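Local structure of 2-oxoadipate dioxygenase/decarboxylase (Pseudomonas putida, 6W1G) at residues A166-E169 / G173-A176. The protein catalyses the iron(II)-dependent decarboxylation and hydroxylation of 2-oxoadipate to D-2-hydroxyglutarate, a step in the breakdown of D-lysine. Numbering follows the deposited sequence.
Sequences AQCE and GLDA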
ATOM      1  N   ALA A 166      22.148   6.751  10.796  1.00 10.70           N
ATOM      2  CA  ALA A 166      22.624   7.785  11.719  1.00 12.20           C
ATOM      3  C   ALA A 166      23.322   8.908  10.962  1.00 11.00           C
ATOM      4  O   ALA A 166      23.157  10.100  11.285  1.00 12.27           O
ATOM      5  CB  ALA A 166      23.521   7.159  12.783  1.00 13.18           C
ATOM      6  N   GLN A 167      24.145   8.544   9.980  1.00 10.92           N
ATOM      7  CA  GLN A 167      24.841   9.523   9.162  1.00 10.96           C
ATOM      8  C   GLN A 167      23.859  10.417   8.415  1.00 10.60           C
ATOM      9  O   GLN A 167      24.010  11.662   8.382  1.00 11.99           O
ATOM     10  CB  GLN A 167      25.753   8.814   8.187  1.00 11.96           C
ATOM     11  CG  GLN A 167      26.553   9.743   7.335  1.00 12.10           C
ATOM     12  CD  GLN A 167      27.399   9.003   6.321  1.00 12.92           C
ATOM     13  OE1 GLN A 167      28.009   7.974   6.637  1.00 16.20           O
ATOM     14  NE2 GLN A 167      27.497   9.542   5.137  1.00 14.86           N
ATOM     15  N   CYS A 168      22.833   9.812   7.813  1.00 10.82           N
ATOM     16  CA  CYS A 168      21.827  10.574   7.082  1.00 10.89           C
ATOM     17  C   CYS A 168      21.182  11.599   7.997  1.00 10.89           C
ATOM     18  O   CYS A 168      20.989  12.761   7.620  1.00 12.86           O
ATOM     19  CB  CYS A 168      20.795   9.617   6.492  1.00 12.01           C
ATOM     20  SG  CYS A 168      19.595  10.393   5.475  1.00 14.23           S
ATOM     21  N   GLU A 169      20.809  11.162   9.212  1.00 11.03           N
ATOM     22  CA  GLU A 169      20.138  12.074  10.146  1.00 11.43           C
ATOM     23  C   GLU A 169      21.055  13.221  10.543  1.00 12.30           C
ATOM     24  O   GLU A 169      20.626  14.380  10.589  1.00 13.07           O
ATOM     25  CB  GLU A 169      19.681  11.301  11.373  1.00 12.30           C
ATOM     26  CG  GLU A 169      18.618  10.306  11.098  1.00 12.91           C
ATOM     27  CD  GLU A 169      18.382   9.264  12.192  1.00 14.96           C
ATOM     28  OE1 GLU A 169      19.150   9.231  13.178  1.00 20.84           O
ATOM     29  OE2 GLU A 169      17.439   8.466  12.071  1.00 15.73           O
ATOM     30  N   GLY A 173      21.397  13.974   4.713  1.00 11.85           N
ATOM     31  CA  GLY A 173      21.205  13.188   3.516  1.00 11.29           C
ATOM     32  C   GLY A 173      22.430  12.324   3.252  1.00 11.26           C
ATOM     33  O   GLY A 173      23.353  12.265   4.066  1.00 12.21           O
ATOM     34  N   LEU A 174      22.406  11.664   2.093  1.00 11.69           N
ATOM     35  CA  LEU A 174      23.455  10.778   1.643  1.00 11.06           C
ATOM     36  C   LEU A 174      23.789  11.120   0.201  1.00 12.13           C
ATOM     37  O   LEU A 174      22.905  11.387  -0.603  1.00 13.23           O
ATOM     38  CB  LEU A 174      23.027   9.306   1.715  1.00 11.84           C
ATOM     39  CG  LEU A 174      22.667   8.788   3.103  1.00 11.78           C
ATOM     40  CD1 LEU A 174      22.139   7.347   2.964  1.00 12.13           C
ATOM     41  CD2 LEU A 174      23.866   8.822   4.002  1.00 12.86           C
ATOM     42  N   ASP A 175      25.076  11.085  -0.141  1.00 13.40           N
ATOM     43  CA  ASP A 175      25.496  11.175  -1.548  1.00 14.81           C
ATOM     44  C   ASP A 175      25.183   9.885  -2.293  1.00 14.18           C
ATOM     45  O   ASP A 175      24.720   8.925  -1.714  1.00 14.82           O
ATOM     46  CB  ASP A 175      26.949  11.603  -1.643  1.00 16.86           C
ATOM     47  CG  ASP A 175      27.948  10.567  -1.134  1.00 20.12           C
ATOM     48  OD1 ASP A 175      27.689   9.376  -0.954  1.00 19.26           O
ATOM     49  OD2 ASP A 175      29.103  10.978  -0.963  1.00 28.71           O
ATOM     50  N   ALA A 176      25.441   9.880  -3.609  1.00 16.27           N
ATOM     51  CA  ALA A 176      25.016   8.758  -4.440  1.00 17.99           C
ATOM     52  C   ALA A 176      25.662   7.454  -3.996  1.00 18.63           C
ATOM     53  O   ALA A 176      24.988   6.418  -3.934  1.00 18.68           O
ATOM     54  CB  ALA A 176      25.318   9.024  -5.916  1.00 20.85           C
TER
HETATM   55  O   HOH W   1      26.104  11.977   4.338  1.00 13.51           O
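The chain leaves the end of helix 159-171 with G173 still close to C168, their CA atoms 4.5 Å apart and the carbonyl O of C168 3.2 Å from N of G173. G173 has phi 157° and psi -173°; a side chain here would collide with the carbonyl oxygen of the residue before, which explains the glycine. The short side chain of C168 fits beside it: with SG anti to the backbone N (chi1 -175°), the sulfur lies 3.8 Å from CA of G173, while CB packs against CG of L174 at 4.0 Å. The branched apolar end of buried L174 suits a place between C168 and V90 of helix 78-90, which touches both. Shortening L174 to an alanine would probably deprive C168 CB and V90 of this apolar partner and open a gap beside them. The extended chain of Q167 crosses L174 obliquely, bringing NE2 to 3.9 Å from CD2. Its reach lets NE2 donate both to OD2 of D178, whose N is capped by D175 OD1, and to a water 2.9 Å away, which donates to O of G173 at 2.8 Å. Away from the metal site, apolar packing and a water-bridged amide thus join the C-terminal end of helix 159-171 to the connection entering helix 176-188.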